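Long-range contacts in probable TonB-dependent siderophore receptor PiuA (Acinetobacter baumannii, PDB 5FP1), which probably binds iron-chelating siderophores at the outer membrane as the first step of iron uptake, and may bind ferric enterobactin with micromolar affinity: residues T325-F330 / S356-D361; I101-S106 / M291-K296; T255-K260 / G314-R319. All blocks are in the same frame, centred on the assembly; numbering follows the deposited sequence.

Contact 1 (T325-F330 / S356-D361); sequences TDSETF and SKQKTD. With C8E ((hydroxyethyloxy)tri(ethyloxy)octane), chain D; C8E ((hydroxyethyloxy)tri(ethyloxy)octane), chain J.
Ser356 meets the carbonyl of Phe330, Ser356 CA making a C-H...O contact of 3.1 Å with Phe330 O, while its hydroxyl turns to Ser418 on the next strand. Lys357 and Phe330 form an antiparallel hydrogen-bonded pair, N to O in both directions; detergent carbon C2 (chain J) sits 3.4 Å from Lys357 O. Gln358 faces Thr329 in a non-hydrogen-bonded pair. Its CG lies anti to the backbone N (chi1 -175°) and the extended chain passes obliquely across Thr329, whose OG1 presses on Gln358 CG at 3.2 Å. Beyond this crossing Gln358 NE2 donates to Ser327 OG at 2.9 Å, with an N-H...O angle of 159° and the oxygen near the amide plane, so the carboxamide reaches diagonally to a residue beyond its own pair. Lys359 again exchanges two backbone bonds with Glu328, and a water bridges Lys359 O to Asp326 O. The lysine chain bends at its far end toward Thr415 OG1, its CG lying 3.4 Å from C1 of the chain J detergent; the Glu328 carboxylate is led instead to Lys294. Thr360 sets OG1 against Ser327 CB at 3.4 Å. Asp361 exchanges two backbone bonds with Asp326. Their carboxylates share one face, Asp326 OD2 and Asp361 OD2 being 5.8 Å apart, a repulsion probably eased by the Asp326-Lys294 salt bridge; C1 of a second detergent (chain D) lies 3.6 Å from Asp326 CB. The alternation of sides, with Ser327, Thr329, Gln358 and Thr360 turned to the plug side, where Thr105 touches Ser327 and Gln358, and the opposite face touching detergent, is that of a transmembrane beta hairpin in a TonB-dependent receptor barrel.

Contact 2 (I101-S106 / M291-K296); sequences IRNSTS and MYAKSK. With C8E ((hydroxyethyloxy)tri(ethyloxy)octane), chain J.
From Ile101 to Ser106 the plug runs beside Met291-Ser295 of the barrel wall in the same direction, the end-to-end vectors only 2° apart. The backbones draw together from 7.9 Å between Ile101 CA and Met291 CA to 6.8 Å between Thr105 CA and Ser295 CA, too wide for a strand ladder, and alternate side chains bridge the gap. The Ile101 and Met291 side chains lie side by side, pointing opposite ways, with Ile101 CG2 3.4 Å from Met291 SD. Met291 is extended from a CG anti to the backbone N (chi1 160°), and its methyl CE comes to Asn103, whose side chain it crosses at about a right angle with Asn103 OD1 3.6 Å from Met291 CE. The same amide oxygen, Asn103 OD1, also meets Ala293 CB at 3.5 Å. Further on, Thr105 OG1 and Ser295 OG are 2.9 Å apart; the former is also bonded to Gln107, the latter to Asn269. Two waters both donate to Ser106 O, one joining it to Ser295 OG and the other to Lys296 O. Chemically the interface thus passes from apolar packing to hydroxyls and water, a graded, partly hydrated junction of plug and barrel rather than a continuous sheet.

Contact 3 (T255-K260 / G314-R319); sequences TYYGWK and GLVWHR. With PO4 (phosphate ion), chain B.
His318 and Tyr257 share the one hydrogen bond between the segments: His318 ND1 donates to Tyr257 O at 2.8 Å, a weak bond with an N-H...O angle of 127°, the carbonyl oxygen lying at the edge of the imidazole. His318 is also the centre of an inverse gamma turn, with a weak bond from Arg319 N to Trp317 O.

Contacts with ring faces come next. Trp259 CB lies over the centre of the imidazole, 4.1 Å from the His318 ring centroid, in a CH-pi contact. Val316 crosses Tyr257 at about a right angle and sets CG2 over one face of the phenol, offset toward the rim, with Val316 CG2 3.8 Å from Tyr257 CE1. Trp259 and His318 also pair obliquely as rings, their planes at 31°, with Trp259 CE3 3.6 Å from His318 CD2.

Polar partners outside the contact follow: Arg319, which does not touch the loop, has a weak bond from NH1 to a phosphate, probably from the crystallisation liquor, and a salt bridge to Asp306; the Tyr257 hydroxyl bonds to Leu394 O, next to strand 391-393, where Cys391 forms a disulfide with Cys383.

The bond to a carbonyl is consistent with a proton on ND1 of this buried histidine. Aromatic and aliphatic packing mainly joins the loop to strand 315-341, with a single weak polar link at the ring edge and the Trp259 contacts helping to set how the imidazole lies.

From the N terminus, contact 2 opens first, in the plug at 101-106, and closes at 291-296 on strand 284-304, tying plug to barrel wall. Contact 3 opens inside that span, at 255-260, and closes beyond it at 314-319, so the two cross; it joins a long loop to the start of strand 315-341. Contact 1 follows both in series, closing the hairpin of strands 315-341 and 346-368. Contacts 1 and 2 adjoin, their centres about 7 Å apart, with a salt bridge of 2.7 Å from Lys294 NZ to Glu328 OE2. Contacts 1 and 3 share strand 315-341, their centres about 34 Å apart.

Contact 1 (T325-F330 / S356-D361)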
loop_
_atom_site.group_PDB
_atom_site.type_symbol
_atom_site.label_atom_id
_atom_site.label_comp_id
_atom_site.label_asym_id
_atom_site.label_seq_id
_atom_site.Cartn_x
_atom_site.Cartn_y
_atom_site.Cartn_z
ATOM N N THR A 325 -4.675 -10.201 -15.562
ATOM C CA THR A 325 -5.466 -10.753 -14.485
ATOM C C THR A 325 -6.883 -10.207 -14.524
ATOM O O THR A 325 -7.112 -9.024 -14.858
ATOM C CB THR A 325 -4.864 -10.502 -13.085
ATOM O OG1 THR A 325 -4.730 -9.085 -12.814
ATOM C CG2 THR A 325 -3.503 -11.193 -12.969
ATOM N N ASP A 326 -7.801 -11.042 -14.063
ATOM C CA ASP A 326 -9.213 -10.654 -13.964
ATOM C C ASP A 326 -9.773 -11.305 -12.723
ATOM O O ASP A 326 -9.855 -12.532 -12.628
ATOM C CB ASP A 326 -9.976 -11.105 -15.204
ATOM C CG ASP A 326 -11.427 -10.606 -15.226
ATOM O OD1 ASP A 326 -11.997 -10.305 -14.176
ATOM O OD2 ASP A 326 -12.007 -10.553 -16.312
ATOM N N SER A 327 -10.096 -10.478 -11.747
ATOM C CA SER A 327 -10.526 -10.954 -10.454
ATOM C C SER A 327 -11.910 -10.426 -10.074
ATOM O O SER A 327 -12.219 -9.262 -10.301
ATOM C CB SER A 327 -9.516 -10.530 -9.397
ATOM O OG SER A 327 -9.989 -10.844 -8.091
ATOM N N GLU A 328 -12.702 -11.272 -9.425
ATOM C CA GLU A 328 -13.972 -10.866 -8.817
ATOM C C GLU A 328 -14.023 -11.332 -7.380
ATOM O O GLU A 328 -13.666 -12.482 -7.077
ATOM C CB GLU A 328 -15.171 -11.466 -9.596
ATOM C CG GLU A 328 -15.176 -10.970 -11.024
ATOM C CD GLU A 328 -16.424 -11.371 -11.829
ATOM O OE1 GLU A 328 -17.308 -12.088 -11.308
ATOM O OE2 GLU A 328 -16.492 -10.960 -13.002
ATOM N N THR A 329 -14.467 -10.448 -6.503
ATOM C CA THR A 329 -14.515 -10.777 -5.075
ATOM C C THR A 329 -15.860 -10.368 -4.486
ATOM O O THR A 329 -16.375 -9.302 -4.794
ATOM C CB THR A 329 -13.410 -10.024 -4.286
ATOM O OG1 THR A 329 -12.132 -10.225 -4.919
ATOM C CG2 THR A 329 -13.369 -10.508 -2.857
ATOM N N PHE A 330 -16.419 -11.219 -3.643
ATOM C CA PHE A 330 -17.580 -10.858 -2.831
ATOM C C PHE A 330 -17.207 -11.001 -1.372
ATOM O O PHE A 330 -16.646 -12.028 -0.968
ATOM C CB PHE A 330 -18.772 -11.789 -3.100
ATOM C CG PHE A 330 -19.925 -11.579 -2.127
ATOM C CD1 PHE A 330 -20.680 -10.425 -2.169
ATOM C CD2 PHE A 330 -20.203 -12.516 -1.157
ATOM C CE1 PHE A 330 -21.717 -10.211 -1.265
ATOM C CE2 PHE A 330 -21.229 -12.310 -0.250
ATOM C CZ PHE A 330 -21.967 -11.146 -0.292
ATOM N N SER A 356 -15.859 -14.284 2.626
ATOM C CA SER A 356 -15.472 -13.763 1.306
ATOM C C SER A 356 -15.089 -14.846 0.359
ATOM O O SER A 356 -14.606 -15.908 0.754
ATOM C CB SER A 356 -14.308 -12.769 1.387
ATOM O OG SER A 356 -13.186 -13.389 1.931
ATOM N N LYS A 357 -15.280 -14.567 -0.920
ATOM C CA LYS A 357 -14.854 -15.491 -1.937
ATOM C C LYS A 357 -14.331 -14.712 -3.128
ATOM O O LYS A 357 -14.973 -13.777 -3.610
ATOM C CB LYS A 357 -15.985 -16.424 -2.362
ATOM C CG LYS A 357 -15.501 -17.501 -3.313
ATOM C CD LYS A 357 -16.646 -18.395 -3.786
ATOM C CE LYS A 357 -16.111 -19.580 -4.558
ATOM N NZ LYS A 357 -17.187 -20.599 -4.729
ATOM N N GLN A 358 -13.153 -15.103 -3.574
ATOM C CA GLN A 358 -12.478 -14.415 -4.664
ATOM C C GLN A 358 -12.105 -15.424 -5.726
ATOM O O GLN A 358 -11.582 -16.486 -5.416
ATOM C CB GLN A 358 -11.212 -13.743 -4.157
ATOM C CG GLN A 358 -10.522 -12.917 -5.214
ATOM C CD GLN A 358 -9.236 -12.238 -4.726
ATOM O OE1 GLN A 358 -8.819 -12.341 -3.549
ATOM N NE2 GLN A 358 -8.586 -11.567 -5.649
ATOM N N LYS A 359 -12.322 -15.059 -6.986
ATOM C CA LYS A 359 -11.920 -15.884 -8.116
ATOM C C LYS A 359 -11.144 -15.039 -9.111
ATOM O O LYS A 359 -11.570 -13.941 -9.497
ATOM C CB LYS A 359 -13.128 -16.508 -8.830
ATOM C CG LYS A 359 -13.954 -17.425 -7.935
ATOM C CD LYS A 359 -14.934 -18.319 -8.706
ATOM C CE LYS A 359 -14.239 -19.482 -9.430
ATOM N NZ LYS A 359 -13.988 -20.695 -8.574
ATOM N N THR A 360 -10.018 -15.578 -9.545
ATOM C CA THR A 360 -9.060 -14.845 -10.410
ATOM C C THR A 360 -8.634 -15.733 -11.545
ATOM O O THR A 360 -8.287 -16.899 -11.316
ATOM C CB THR A 360 -7.783 -14.434 -9.615
ATOM O OG1 THR A 360 -8.156 -13.552 -8.557
ATOM C CG2 THR A 360 -6.752 -13.697 -10.503
ATOM N N ASP A 361 -8.675 -15.185 -12.763
ATOM C CA ASP A 361 -8.019 -15.766 -13.924
ATOM C C ASP A 361 -6.700 -15.037 -14.178
ATOM O O ASP A 361 -6.646 -13.808 -14.117
ATOM C CB ASP A 361 -8.904 -15.613 -15.172
ATOM C CG ASP A 361 -10.127 -16.541 -15.153
ATOM O OD1 ASP A 361 -10.075 -17.583 -14.495
ATOM O OD2 ASP A 361 -11.120 -16.244 -15.843
HETATM C C1 C8E D . -7.887 -12.706 -17.663
HETATM C C2 C8E D . -6.707 -13.635 -17.858
HETATM C C3 C8E D . -6.800 -14.251 -19.248
HETATM C C4 C8E D . -5.476 -14.178 -19.980
HETATM C C5 C8E D . -5.338 -15.273 -21.026
HETATM C C6 C8E D . -6.456 -15.263 -22.054
HETATM C C7 C8E D . -6.200 -16.361 -23.071
HETATM C C8 C8E D . -6.457 -15.900 -24.496
HETATM O O9 C8E D . -6.173 -16.997 -25.369
HETATM C C1 C8E J . -16.703 -15.523 -7.196
HETATM C C2 C8E J . -16.890 -14.298 -6.331
HETATM C C3 C8E J . -17.766 -13.254 -7.023
HETATM C C4 C8E J . -19.239 -13.440 -6.671
HETATM C C5 C8E J . -20.144 -12.464 -7.417
HETATM C C6 C8E J . -19.723 -11.027 -7.154
HETATM C C7 C8E J . -18.670 -10.547 -8.155
HETATM C C8 C8E J . -18.652 -9.028 -8.241
HETATM O O9 C8E J . -18.601 -8.655 -9.617
HETATM C C10 C8E J . -18.308 -7.267 -9.844
HETATM C C11 C8E J . -19.066 -6.332 -8.901
HETATM O O12 C8E J . -18.972 -4.969 -9.345
HETATM O O HOH W 1 -12.591 -14.213 -12.174
#

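Contact 2 (I101-S106 / M291-K296)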
loop_
_atom_site.group_PDB
_atom_site.type_symbol
_atom_site.label_atom_id
_atom_site.label_comp_id
_atom_site.label_asym_id
_atom_site.label_seq_id
_atom_site.Cartn_x
_atom_site.Cartn_y
_atom_site.Cartn_z
ATOM N N ILE A 101 -12.701 -3.485 4.374
ATOM C CA ILE A 101 -12.861 -4.723 3.611
ATOM C C ILE A 101 -11.647 -4.916 2.720
ATOM O O ILE A 101 -11.217 -3.972 2.050
ATOM C CB ILE A 101 -14.151 -4.658 2.778
ATOM C CG1 ILE A 101 -15.339 -4.653 3.756
ATOM C CG2 ILE A 101 -14.225 -5.822 1.788
ATOM C CD1 ILE A 101 -16.700 -4.832 3.119
ATOM N N ARG A 102 -11.066 -6.114 2.761
ATOM C CA ARG A 102 -9.853 -6.403 1.997
ATOM C C ARG A 102 -10.119 -6.262 0.495
ATOM O O ARG A 102 -11.110 -6.771 -0.012
ATOM C CB ARG A 102 -9.345 -7.818 2.279
ATOM C CG ARG A 102 -7.890 -8.000 1.870
ATOM C CD ARG A 102 -7.472 -9.457 1.797
ATOM N NE ARG A 102 -7.753 -10.130 3.072
ATOM C CZ ARG A 102 -6.871 -10.401 4.033
ATOM N NH1 ARG A 102 -5.581 -10.086 3.905
ATOM N NH2 ARG A 102 -7.286 -11.041 5.138
ATOM N N ASN A 103 -9.231 -5.566 -0.198
ATOM C CA ASN A 103 -9.332 -5.414 -1.635
ATOM C C ASN A 103 -7.914 -5.388 -2.162
ATOM O O ASN A 103 -7.410 -4.332 -2.588
ATOM C CB ASN A 103 -10.064 -4.106 -1.957
ATOM C CG ASN A 103 -10.461 -4.003 -3.416
ATOM O OD1 ASN A 103 -11.083 -4.904 -3.963
ATOM N ND2 ASN A 103 -10.100 -2.906 -4.046
ATOM N N SER A 104 -7.252 -6.535 -2.071
ATOM C CA SER A 104 -5.808 -6.620 -2.299
ATOM C C SER A 104 -5.415 -7.275 -3.608
ATOM O O SER A 104 -4.424 -7.983 -3.662
ATOM C CB SER A 104 -5.121 -7.368 -1.143
ATOM O OG SER A 104 -5.040 -6.514 -0.020
ATOM N N THR A 105 -6.149 -6.991 -4.672
ATOM C CA THR A 105 -5.657 -7.246 -6.002
ATOM C C THR A 105 -4.673 -6.159 -6.363
ATOM O O THR A 105 -4.766 -5.017 -5.864
ATOM C CB THR A 105 -6.838 -7.276 -7.008
ATOM O OG1 THR A 105 -7.684 -6.146 -6.775
ATOM C CG2 THR A 105 -7.671 -8.555 -6.783
ATOM N N SER A 106 -3.765 -6.458 -7.274
ATOM C CA SER A 106 -2.771 -5.451 -7.610
ATOM C C SER A 106 -3.397 -4.253 -8.336
ATOM O O SER A 106 -4.083 -4.395 -9.366
ATOM C CB SER A 106 -1.661 -6.029 -8.441
ATOM O OG SER A 106 -0.631 -5.068 -8.628
ATOM N N MET A 291 -19.910 -6.249 -0.205
ATOM C CA MET A 291 -19.020 -5.573 -1.188
ATOM C C MET A 291 -18.710 -6.516 -2.335
ATOM O O MET A 291 -18.388 -7.673 -2.133
ATOM C CB MET A 291 -17.708 -5.053 -0.580
ATOM C CG MET A 291 -16.557 -4.791 -1.624
ATOM S SD MET A 291 -15.299 -3.799 -0.789
ATOM C CE MET A 291 -13.913 -4.138 -1.835
ATOM N N TYR A 292 -18.842 -5.993 -3.541
ATOM C CA TYR A 292 -18.611 -6.733 -4.753
ATOM C C TYR A 292 -17.480 -5.985 -5.471
ATOM O O TYR A 292 -17.576 -4.781 -5.684
ATOM C CB TYR A 292 -19.883 -6.714 -5.622
ATOM C CG TYR A 292 -21.139 -7.302 -4.955
ATOM C CD1 TYR A 292 -21.927 -6.539 -4.075
ATOM C CD2 TYR A 292 -21.541 -8.614 -5.218
ATOM C CE1 TYR A 292 -23.051 -7.072 -3.473
ATOM C CE2 TYR A 292 -22.667 -9.155 -4.616
ATOM C CZ TYR A 292 -23.412 -8.374 -3.754
ATOM O OH TYR A 292 -24.522 -8.911 -3.167
ATOM N N ALA A 293 -16.398 -6.669 -5.817
ATOM C CA ALA A 293 -15.277 -5.984 -6.465
ATOM C C ALA A 293 -14.864 -6.701 -7.728
ATOM O O ALA A 293 -14.816 -7.924 -7.772
ATOM C CB ALA A 293 -14.085 -5.855 -5.528
ATOM N N LYS A 294 -14.549 -5.929 -8.755
ATOM C CA LYS A 294 -14.022 -6.490 -9.990
ATOM C C LYS A 294 -12.723 -5.744 -10.265
ATOM O O LYS A 294 -12.677 -4.514 -10.179
ATOM C CB LYS A 294 -15.013 -6.300 -11.143
ATOM C CG LYS A 294 -14.421 -6.670 -12.498
ATOM C CD LYS A 294 -15.281 -7.659 -13.241
ATOM C CE LYS A 294 -14.642 -8.114 -14.534
ATOM N NZ LYS A 294 -14.763 -9.589 -14.618
ATOM N N SER A 295 -11.654 -6.477 -10.540
ATOM C CA SER A 295 -10.349 -5.850 -10.693
ATOM C C SER A 295 -9.595 -6.502 -11.845
ATOM O O SER A 295 -9.379 -7.726 -11.842
ATOM C CB SER A 295 -9.542 -5.986 -9.387
ATOM O OG SER A 295 -8.308 -5.276 -9.471
ATOM N N LYS A 296 -9.213 -5.685 -12.825
ATOM C CA LYS A 296 -8.448 -6.141 -13.981
ATOM C C LYS A 296 -7.113 -5.439 -14.076
ATOM O O LYS A 296 -6.995 -4.270 -13.742
ATOM C CB LYS A 296 -9.247 -5.897 -15.272
ATOM C CG LYS A 296 -10.606 -6.576 -15.225
ATOM C CD LYS A 296 -11.461 -6.329 -16.468
ATOM C CE LYS A 296 -10.854 -7.003 -17.677
ATOM N NZ LYS A 296 -11.899 -7.364 -18.678
HETATM C C1 C8E J . -16.703 -15.523 -7.196
HETATM C C2 C8E J . -16.890 -14.298 -6.331
HETATM C C3 C8E J . -17.766 -13.254 -7.023
HETATM C C4 C8E J . -19.239 -13.440 -6.671
HETATM C C5 C8E J . -20.144 -12.464 -7.417
HETATM C C6 C8E J . -19.723 -11.027 -7.154
HETATM C C7 C8E J . -18.670 -10.547 -8.155
HETATM C C8 C8E J . -18.652 -9.028 -8.241
HETATM O O9 C8E J . -18.601 -8.655 -9.617
HETATM C C10 C8E J . -18.308 -7.267 -9.844
HETATM C C11 C8E J . -19.066 -6.332 -8.901
HETATM O O12 C8E J . -18.972 -4.969 -9.345
HETATM O O HOH W 2 -5.853 -3.147 -11.194
HETATM O O HOH W 3 -5.917 -6.177 -10.338
#

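Contact 3 (T255-K260 / G314-R319)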
loop_
_atom_site.group_PDB
_atom_site.type_symbol
_atom_site.label_atom_id
_atom_site.label_comp_id
_atom_site.label_asym_id
_atom_site.label_seq_id
_atom_site.Cartn_x
_atom_site.Cartn_y
_atom_site.Cartn_z
ATOM N N THR A 255 16.515 8.868 -16.813
ATOM C CA THR A 255 16.680 7.965 -17.958
ATOM C C THR A 255 15.616 6.858 -17.922
ATOM O O THR A 255 15.362 6.251 -16.870
ATOM C CB THR A 255 18.093 7.360 -17.983
ATOM O OG1 THR A 255 19.066 8.418 -18.112
ATOM C CG2 THR A 255 18.247 6.382 -19.128
ATOM N N TYR A 256 14.986 6.609 -19.063
ATOM C CA TYR A 256 13.925 5.597 -19.174
ATOM C C TYR A 256 14.330 4.453 -20.070
ATOM O O TYR A 256 14.625 4.671 -21.249
ATOM C CB TYR A 256 12.664 6.240 -19.736
ATOM C CG TYR A 256 11.465 5.334 -19.902
ATOM C CD1 TYR A 256 10.782 4.818 -18.803
ATOM C CD2 TYR A 256 10.976 5.027 -21.173
ATOM C CE1 TYR A 256 9.657 4.023 -18.974
ATOM C CE2 TYR A 256 9.864 4.244 -21.350
ATOM C CZ TYR A 256 9.190 3.743 -20.250
ATOM O OH TYR A 256 8.068 2.950 -20.461
ATOM N N TYR A 257 14.324 3.240 -19.521
ATOM C CA TYR A 257 14.679 2.044 -20.258
ATOM C C TYR A 257 13.520 1.206 -20.734
ATOM O O TYR A 257 13.717 0.113 -21.288
ATOM C CB TYR A 257 15.633 1.180 -19.415
ATOM C CG TYR A 257 16.932 1.844 -19.138
ATOM C CD1 TYR A 257 17.757 2.253 -20.177
ATOM C CD2 TYR A 257 17.332 2.146 -17.826
ATOM C CE1 TYR A 257 18.962 2.887 -19.926
ATOM C CE2 TYR A 257 18.538 2.767 -17.573
ATOM C CZ TYR A 257 19.342 3.154 -18.626
ATOM O OH TYR A 257 20.522 3.808 -18.378
ATOM N N GLY A 258 12.300 1.709 -20.563
ATOM C CA GLY A 258 11.147 1.046 -21.108
ATOM C C GLY A 258 11.061 1.193 -22.627
ATOM O O GLY A 258 11.821 1.944 -23.241
ATOM N N TRP A 259 10.127 0.472 -23.212
ATOM C CA TRP A 259 9.984 0.371 -24.659
ATOM C C TRP A 259 8.563 0.808 -24.981
ATOM O O TRP A 259 7.622 0.017 -24.911
ATOM C CB TRP A 259 10.262 -1.057 -25.065
ATOM C CG TRP A 259 10.419 -1.333 -26.513
ATOM C CD1 TRP A 259 10.166 -0.490 -27.569
ATOM C CD2 TRP A 259 10.856 -2.557 -27.072
ATOM N NE1 TRP A 259 10.453 -1.125 -28.758
ATOM C CE2 TRP A 259 10.876 -2.398 -28.483
ATOM C CE3 TRP A 259 11.285 -3.770 -26.524
ATOM C CZ2 TRP A 259 11.282 -3.416 -29.342
ATOM C CZ3 TRP A 259 11.696 -4.778 -27.381
ATOM C CH2 TRP A 259 11.682 -4.596 -28.786
ATOM N N LYS A 260 8.403 2.084 -25.311
ATOM C CA LYS A 260 7.085 2.672 -25.330
ATOM C C LYS A 260 6.153 2.108 -26.369
ATOM O O LYS A 260 4.935 2.051 -26.125
ATOM C CB LYS A 260 7.148 4.198 -25.404
ATOM C CG LYS A 260 7.743 4.772 -24.133
ATOM C CD LYS A 260 7.768 6.276 -24.147
ATOM C CE LYS A 260 6.423 6.861 -23.844
ATOM N NZ LYS A 260 6.623 8.257 -23.422
ATOM N N GLY A 314 27.672 -0.941 -22.080
ATOM C CA GLY A 314 26.945 0.276 -22.396
ATOM C C GLY A 314 25.582 0.059 -23.053
ATOM O O GLY A 314 25.055 0.962 -23.703
ATOM N N LEU A 315 25.006 -1.116 -22.842
ATOM C CA LEU A 315 23.720 -1.470 -23.422
ATOM C C LEU A 315 22.736 -1.988 -22.337
ATOM O O LEU A 315 23.138 -2.425 -21.261
ATOM C CB LEU A 315 23.917 -2.520 -24.522
ATOM C CG LEU A 315 24.718 -2.046 -25.767
ATOM C CD1 LEU A 315 25.032 -3.239 -26.657
ATOM C CD2 LEU A 315 23.959 -0.967 -26.506
ATOM N N VAL A 316 21.444 -1.917 -22.644
ATOM C CA VAL A 316 20.376 -2.419 -21.776
ATOM C C VAL A 316 19.385 -3.204 -22.590
ATOM O O VAL A 316 18.774 -2.666 -23.532
ATOM C CB VAL A 316 19.628 -1.247 -21.089
ATOM C CG1 VAL A 316 18.395 -1.733 -20.295
ATOM C CG2 VAL A 316 20.559 -0.503 -20.187
ATOM N N TRP A 317 19.203 -4.466 -22.210
ATOM C CA TRP A 317 18.240 -5.367 -22.821
ATOM C C TRP A 317 16.847 -5.133 -22.235
ATOM O O TRP A 317 16.702 -5.076 -21.022
ATOM C CB TRP A 317 18.632 -6.808 -22.543
ATOM C CG TRP A 317 17.681 -7.844 -23.058
ATOM C CD1 TRP A 317 17.219 -7.970 -24.329
ATOM C CD2 TRP A 317 17.098 -8.926 -22.317
ATOM N NE1 TRP A 317 16.367 -9.041 -24.425
ATOM C CE2 TRP A 317 16.272 -9.646 -23.205
ATOM C CE3 TRP A 317 17.208 -9.368 -21.003
ATOM C CZ2 TRP A 317 15.566 -10.784 -22.819
ATOM C CZ3 TRP A 317 16.495 -10.507 -20.620
ATOM C CH2 TRP A 317 15.690 -11.192 -21.525
ATOM N N HIS A 318 15.846 -4.977 -23.098
ATOM C CA HIS A 318 14.472 -4.712 -22.654
ATOM C C HIS A 318 13.752 -6.014 -22.232
ATOM O O HIS A 318 12.827 -6.440 -22.909
ATOM C CB HIS A 318 13.610 -4.103 -23.762
ATOM C CG HIS A 318 14.047 -2.760 -24.260
ATOM N ND1 HIS A 318 14.036 -1.622 -23.477
ATOM C CD2 HIS A 318 14.424 -2.359 -25.502
ATOM C CE1 HIS A 318 14.405 -0.582 -24.213
ATOM N NE2 HIS A 318 14.651 -1.004 -25.442
ATOM N N ARG A 319 14.144 -6.598 -21.092
ATOM C CA ARG A 319 13.496 -7.785 -20.543
ATOM C C ARG A 319 12.021 -7.513 -20.333
ATOM O O ARG A 319 11.658 -6.494 -19.777
ATOM C CB ARG A 319 14.139 -8.191 -19.210
ATOM C CG ARG A 319 13.315 -9.145 -18.362
ATOM C CD ARG A 319 13.100 -10.542 -18.961
ATOM N NE ARG A 319 11.991 -11.165 -18.238
ATOM C CZ ARG A 319 12.083 -11.906 -17.136
ATOM N NH1 ARG A 319 13.248 -12.256 -16.638
ATOM N NH2 ARG A 319 10.980 -12.333 -16.558
HETATM P P PO4 B . 14.724 -13.201 -13.526
HETATM O O1 PO4 B . 16.013 -13.227 -14.320
HETATM O O2 PO4 B . 14.008 -11.911 -13.860
HETATM O O3 PO4 B . 15.014 -13.259 -12.026
HETATM O O4 PO4 B . 13.857 -14.384 -13.920
#